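Local coordinates for protein dihydroorotase (Campylobacter jejuni subsp. jejuni, PDB 3PNU) that probably catalyses the reversible cyclisation of carbamoyl aspartate to dihydroorotate in pyrimidine biosynthesis, using two zinc ions per subunit, at residues D164-L176 against I185-L198. Residues are numbered along the deposited sequence; the frame is centred on the assembly and turned at random.
Sequences DRESNFAKIYEKL and IVMEHITTKTLCEL. With ZN (zinc ion), chain C.
Glu166 and the turn Thr191-Thr192 make the polar half of this contact. With CG anti to the backbone N (chi1 177°) and the chain extended beyond it, the carboxylate is carried straight to the start of helix 193-198. Glu166 OE1 takes the backbone N of Thr191 at 3.0 Å on the syn lone pair, in a nearly straight bond (169°). Thr192 OG1 donates to Glu166 OE1 from above the carboxylate plane at 2.7 Å. Thr191 OG1, which bonds Lys237 NZ, also lies very close to Glu166 OE2, too close for the exact geometry to be trusted. Thr192 OG1 in turn accepts from Leu195 N as N-cap, so one hydroxyl links Glu166 to the helix start. Next to it, Ser167 OG and Thr194 OG1 share a hydrogen bond of 2.9 Å.

The apolar half centres on the Tyr173 ring, held between Phe169 on one face and Met187 on the other. Met187 CG sits 3.4 Å from the Tyr173 ring centroid, almost on the normal, as a CH-pi contact; SD lies over the same face at 3.9 Å from that centroid, a Met-aromatic contact. Leu195 CD1 meets the ring edge, and Ala170 CB packs on Leu195 CD2 at 3.9 Å. Water 1, in the ring plane, joins Tyr173 OH to Glu188 O, immediately before His189, whose NE2 binds zinc at 2.0 Å together with His155 and carboxylated Lys116.

Helix 170-176 runs antiparallel to strand 185-187 (165°), as expected in the beta-alpha-beta unit begun by strand 152-154, and nearly parallel to helix 193-198. In this TIM barrel, Phe169 and Tyr173 also rest on Val154, and Leu198 reaches Leu205 of strand 205-209.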
loop_
_atom_site.group_PDB
_atom_site.type_symbol
_atom_site.label_atom_id
_atom_site.label_comp_id
_atom_site.label_asym_id
_atom_site.label_seq_id
_atom_site.Cartn_x
_atom_site.Cartn_y
_atom_site.Cartn_z
ATOM N N ASP A 164 5.157 -7.922 -6.663
ATOM C CA ASP A 164 5.814 -8.767 -7.676
ATOM C C ASP A 164 4.904 -9.206 -8.830
ATOM O O ASP A 164 5.327 -9.932 -9.721
ATOM C CB ASP A 164 6.304 -10.066 -7.026
ATOM C CG ASP A 164 7.296 -9.848 -5.893
ATOM O OD1 ASP A 164 7.944 -8.788 -5.799
ATOM O OD2 ASP A 164 7.450 -10.796 -5.106
ATOM N N ARG A 165 3.662 -8.778 -8.827
ATOM C CA ARG A 165 2.736 -9.240 -9.839
ATOM C C ARG A 165 3.175 -8.974 -11.254
ATOM O O ARG A 165 3.004 -9.847 -12.115
ATOM C CB ARG A 165 1.353 -8.658 -9.615
ATOM C CG ARG A 165 0.715 -9.181 -8.385
ATOM C CD ARG A 165 -0.597 -8.520 -8.116
ATOM N NE ARG A 165 -1.191 -9.112 -6.937
ATOM C CZ ARG A 165 -2.250 -8.633 -6.303
ATOM N NH1 ARG A 165 -2.853 -7.533 -6.739
ATOM N NH2 ARG A 165 -2.701 -9.260 -5.217
ATOM N N GLU A 166 3.745 -7.796 -11.503
ATOM C CA GLU A 166 4.168 -7.462 -12.859
ATOM C C GLU A 166 5.486 -8.150 -13.234
ATOM O O GLU A 166 5.586 -8.745 -14.321
ATOM C CB GLU A 166 4.258 -5.957 -13.088
ATOM C CG GLU A 166 4.762 -5.610 -14.473
ATOM C CD GLU A 166 4.771 -4.119 -14.753
ATOM O OE1 GLU A 166 5.758 -3.658 -15.362
ATOM O OE2 GLU A 166 3.810 -3.413 -14.360
ATOM N N SER A 167 6.489 -8.074 -12.371
ATOM C CA SER A 167 7.747 -8.726 -12.699
ATOM C C SER A 167 7.569 -10.218 -12.890
ATOM O O SER A 167 8.212 -10.794 -13.743
ATOM C CB SER A 167 8.802 -8.460 -11.650
ATOM O OG SER A 167 9.169 -7.092 -11.703
ATOM N N ASN A 168 6.688 -10.846 -12.117
ATOM C CA ASN A 168 6.479 -12.278 -12.279
ATOM C C ASN A 168 5.729 -12.588 -13.563
ATOM O O ASN A 168 5.752 -13.729 -14.040
ATOM C CB ASN A 168 5.758 -12.900 -11.055
ATOM C CG ASN A 168 6.559 -12.758 -9.776
ATOM O OD1 ASN A 168 7.693 -12.304 -9.797
ATOM N ND2 ASN A 168 5.965 -13.129 -8.664
ATOM N N PHE A 169 5.061 -11.587 -14.127
ATOM C CA PHE A 169 4.314 -11.788 -15.369
ATOM C C PHE A 169 5.264 -11.759 -16.592
ATOM O O PHE A 169 4.893 -12.127 -17.689
ATOM C CB PHE A 169 3.233 -10.731 -15.516
ATOM C CG PHE A 169 2.171 -11.108 -16.499
ATOM C CD1 PHE A 169 1.050 -11.803 -16.078
ATOM C CD2 PHE A 169 2.306 -10.809 -17.834
ATOM C CE1 PHE A 169 0.079 -12.172 -16.980
ATOM C CE2 PHE A 169 1.341 -11.179 -18.744
ATOM C CZ PHE A 169 0.227 -11.860 -18.325
ATOM N N ALA A 170 6.499 -11.325 -16.376
ATOM C CA ALA A 170 7.480 -11.230 -17.445
ATOM C C ALA A 170 7.672 -12.541 -18.216
ATOM O O ALA A 170 7.757 -12.537 -19.448
ATOM C CB ALA A 170 8.821 -10.754 -16.873
ATOM N N LYS A 171 7.729 -13.658 -17.504
ATOM C CA LYS A 171 7.957 -14.964 -18.147
ATOM C C LYS A 171 6.807 -15.282 -19.068
ATOM O O LYS A 171 7.013 -15.929 -20.075
ATOM C CB LYS A 171 8.144 -16.100 -17.110
ATOM C CG LYS A 171 6.868 -16.428 -16.312
ATOM C CD LYS A 171 7.200 -17.026 -14.924
ATOM C CE LYS A 171 6.012 -16.913 -13.990
ATOM N NZ LYS A 171 6.443 -16.760 -12.596
ATOM N N ILE A 172 5.600 -14.832 -18.726
ATOM C CA ILE A 172 4.450 -15.053 -19.593
ATOM C C ILE A 172 4.570 -14.237 -20.900
ATOM O O ILE A 172 4.469 -14.790 -21.991
ATOM C CB ILE A 172 3.148 -14.740 -18.877
ATOM C CG1 ILE A 172 2.975 -15.721 -17.713
ATOM C CG2 ILE A 172 1.968 -14.840 -19.845
ATOM C CD1 ILE A 172 1.824 -15.420 -16.835
ATOM N N TYR A 173 4.783 -12.931 -20.803
ATOM C CA TYR A 173 4.989 -12.131 -22.000
ATOM C C TYR A 173 6.100 -12.708 -22.874
ATOM O O TYR A 173 6.061 -12.607 -24.090
ATOM C CB TYR A 173 5.449 -10.711 -21.663
ATOM C CG TYR A 173 4.392 -9.768 -21.269
ATOM C CD1 TYR A 173 3.242 -9.605 -22.064
ATOM C CD2 TYR A 173 4.540 -8.949 -20.153
ATOM C CE1 TYR A 173 2.268 -8.710 -21.723
ATOM C CE2 TYR A 173 3.552 -8.014 -19.818
ATOM C CZ TYR A 173 2.427 -7.907 -20.597
ATOM O OH TYR A 173 1.449 -6.999 -20.271
ATOM N N GLU A 174 7.111 -13.266 -22.235
ATOM C CA GLU A 174 8.241 -13.799 -22.949
ATOM C C GLU A 174 7.837 -15.044 -23.748
ATOM O O GLU A 174 8.200 -15.165 -24.919
ATOM C CB GLU A 174 9.392 -14.086 -21.976
ATOM C CG GLU A 174 10.716 -14.343 -22.665
ATOM C CD GLU A 174 11.921 -14.254 -21.736
ATOM O OE1 GLU A 174 11.736 -14.302 -20.497
ATOM O OE2 GLU A 174 13.054 -14.131 -22.262
ATOM N N LYS A 175 7.057 -15.943 -23.154
ATOM C CA LYS A 175 6.680 -17.142 -23.877
ATOM C C LYS A 175 5.691 -16.816 -25.003
ATOM O O LYS A 175 5.763 -17.395 -26.088
ATOM C CB LYS A 175 6.163 -18.256 -22.966
ATOM C CG LYS A 175 4.727 -18.169 -22.538
ATOM C CD LYS A 175 4.308 -19.484 -21.849
ATOM C CE LYS A 175 2.836 -19.452 -21.485
ATOM N NZ LYS A 175 2.378 -20.680 -20.788
ATOM N N LEU A 176 4.776 -15.888 -24.761
ATOM C CA LEU A 176 3.861 -15.490 -25.796
ATOM C C LEU A 176 4.624 -14.874 -26.959
ATOM O O LEU A 176 4.260 -15.065 -28.107
ATOM C CB LEU A 176 2.845 -14.497 -25.273
ATOM C CG LEU A 176 1.868 -15.046 -24.248
ATOM C CD1 LEU A 176 0.905 -13.970 -23.812
ATOM C CD2 LEU A 176 1.105 -16.233 -24.821
ATOM N N ILE A 185 2.347 -7.558 -29.290
ATOM C CA ILE A 185 1.942 -7.734 -27.921
ATOM C C ILE A 185 2.283 -6.459 -27.176
ATOM O O ILE A 185 3.460 -6.109 -27.032
ATOM C CB ILE A 185 2.659 -8.936 -27.277
ATOM C CG1 ILE A 185 2.403 -10.215 -28.088
ATOM C CG2 ILE A 185 2.212 -9.113 -25.854
ATOM C CD1 ILE A 185 3.159 -11.463 -27.600
ATOM N N VAL A 186 1.255 -5.759 -26.714
ATOM C CA VAL A 186 1.469 -4.509 -25.995
ATOM C C VAL A 186 1.317 -4.725 -24.496
ATOM O O VAL A 186 0.248 -5.085 -24.011
ATOM C CB VAL A 186 0.509 -3.393 -26.470
ATOM C CG1 VAL A 186 0.858 -2.054 -25.797
ATOM C CG2 VAL A 186 0.594 -3.260 -27.975
ATOM N N MET A 187 2.427 -4.537 -23.785
ATOM C CA MET A 187 2.460 -4.638 -22.340
ATOM C C MET A 187 1.865 -3.325 -21.811
ATOM O O MET A 187 2.549 -2.303 -21.771
ATOM C CB MET A 187 3.913 -4.802 -21.864
ATOM C CG MET A 187 4.631 -6.023 -22.460
ATOM S SD MET A 187 6.279 -6.344 -21.794
ATOM C CE MET A 187 7.129 -4.840 -22.238
ATOM N N GLU A 188 0.588 -3.336 -21.440
ATOM C CA GLU A 188 -0.065 -2.114 -20.945
ATOM C C GLU A 188 0.458 -1.632 -19.625
ATOM O O GLU A 188 0.974 -2.416 -18.820
ATOM C CB GLU A 188 -1.571 -2.313 -20.832
ATOM C CG GLU A 188 -2.243 -2.527 -22.178
ATOM C CD GLU A 188 -2.121 -1.309 -23.106
ATOM O OE1 GLU A 188 -1.932 -0.150 -22.622
ATOM O OE2 GLU A 188 -2.230 -1.529 -24.325
ATOM N N HIS A 189 0.292 -0.326 -19.396
ATOM C CA HIS A 189 0.762 0.358 -18.182
ATOM C C HIS A 189 1.910 -0.337 -17.451
ATOM O O HIS A 189 1.743 -0.851 -16.351
ATOM C CB HIS A 189 -0.381 0.615 -17.217
ATOM C CG HIS A 189 -1.290 -0.552 -17.015
ATOM N ND1 HIS A 189 -0.842 -1.783 -16.600
ATOM C CD2 HIS A 189 -2.637 -0.657 -17.125
ATOM C CE1 HIS A 189 -1.870 -2.612 -16.504
ATOM N NE2 HIS A 189 -2.971 -1.947 -16.800
ATOM N N ILE A 190 3.083 -0.359 -18.057
ATOM C CA ILE A 190 4.206 -0.996 -17.387
ATOM C C ILE A 190 4.643 -0.118 -16.238
ATOM O O ILE A 190 4.549 1.123 -16.302
ATOM C CB ILE A 190 5.357 -1.321 -18.307
ATOM C CG1 ILE A 190 5.977 -0.058 -18.933
ATOM C CG2 ILE A 190 4.882 -2.299 -19.401
ATOM C CD1 ILE A 190 7.354 -0.355 -19.647
ATOM N N THR A 191 5.117 -0.769 -15.185
ATOM C CA THR A 191 5.504 -0.097 -13.963
ATOM C C THR A 191 6.788 -0.597 -13.332
ATOM O O THR A 191 7.106 -0.195 -12.238
ATOM C CB THR A 191 4.411 -0.330 -12.933
ATOM O OG1 THR A 191 4.322 -1.737 -12.662
ATOM C CG2 THR A 191 3.041 0.190 -13.464
ATOM N N THR A 192 7.513 -1.469 -14.013
ATOM C CA THR A 192 8.715 -2.051 -13.467
ATOM C C THR A 192 9.897 -1.966 -14.411
ATOM O O THR A 192 9.754 -1.942 -15.643
ATOM C CB THR A 192 8.524 -3.558 -13.231
ATOM O OG1 THR A 192 8.275 -4.204 -14.487
ATOM C CG2 THR A 192 7.362 -3.843 -12.257
ATOM N N LYS A 193 11.079 -1.960 -13.828
ATOM C CA LYS A 193 12.301 -1.970 -14.599
ATOM C C LYS A 193 12.369 -3.294 -15.366
ATOM O O LYS A 193 12.869 -3.353 -16.483
ATOM C CB LYS A 193 13.485 -1.808 -13.665
ATOM C CG LYS A 193 14.849 -1.736 -14.356
ATOM C CD LYS A 193 15.915 -1.377 -13.352
ATOM C CE LYS A 193 17.305 -1.411 -13.964
ATOM N NZ LYS A 193 18.338 -1.020 -12.960
ATOM N N THR A 194 11.839 -4.355 -14.771
ATOM C CA THR A 194 11.833 -5.642 -15.427
ATOM C C THR A 194 11.180 -5.551 -16.799
ATOM O O THR A 194 11.706 -6.099 -17.757
ATOM C CB THR A 194 11.057 -6.707 -14.613
ATOM O OG1 THR A 194 11.558 -6.752 -13.270
ATOM C CG2 THR A 194 11.171 -8.091 -15.266
ATOM N N LEU A 195 10.042 -4.870 -16.907
ATOM C CA LEU A 195 9.366 -4.805 -18.211
ATOM C C LEU A 195 9.989 -3.745 -19.110
ATOM O O LEU A 195 9.944 -3.856 -20.333
ATOM C CB LEU A 195 7.840 -4.680 -18.082
ATOM C CG LEU A 195 7.167 -5.893 -17.427
ATOM C CD1 LEU A 195 5.642 -5.810 -17.540
ATOM C CD2 LEU A 195 7.641 -7.235 -18.057
ATOM N N CYS A 196 10.580 -2.721 -18.519
ATOM C CA CYS A 196 11.302 -1.756 -19.336
ATOM C C CYS A 196 12.404 -2.497 -20.081
ATOM O O CYS A 196 12.596 -2.284 -21.256
ATOM C CB CYS A 196 11.910 -0.639 -18.498
ATOM S SG CYS A 196 10.658 0.408 -17.770
ATOM N N GLU A 197 13.109 -3.377 -19.394
ATOM C CA GLU A 197 14.200 -4.152 -20.010
ATOM C C GLU A 197 13.717 -5.205 -20.985
ATOM O O GLU A 197 14.255 -5.307 -22.082
ATOM C CB GLU A 197 15.079 -4.791 -18.928
ATOM C CG GLU A 197 15.900 -3.733 -18.176
ATOM C CD GLU A 197 16.697 -4.271 -16.995
ATOM O OE1 GLU A 197 16.622 -5.484 -16.683
ATOM O OE2 GLU A 197 17.403 -3.451 -16.365
ATOM N N LEU A 198 12.692 -5.968 -20.599
ATOM C CA LEU A 198 12.145 -7.020 -21.458
ATOM C C LEU A 198 11.662 -6.460 -22.800
ATOM O O LEU A 198 11.700 -7.143 -23.799
ATOM C CB LEU A 198 10.981 -7.747 -20.774
ATOM C CG LEU A 198 10.438 -9.008 -21.466
ATOM C CD1 LEU A 198 11.438 -10.202 -21.369
ATOM C CD2 LEU A 198 9.118 -9.413 -20.869
HETATM ZN ZN ZN C . -4.916 -2.565 -16.700
HETATM O O HOH W 1 1.623 -5.133 -18.389
HETATM O O HOH W 2 -5.434 -0.813 -15.832
#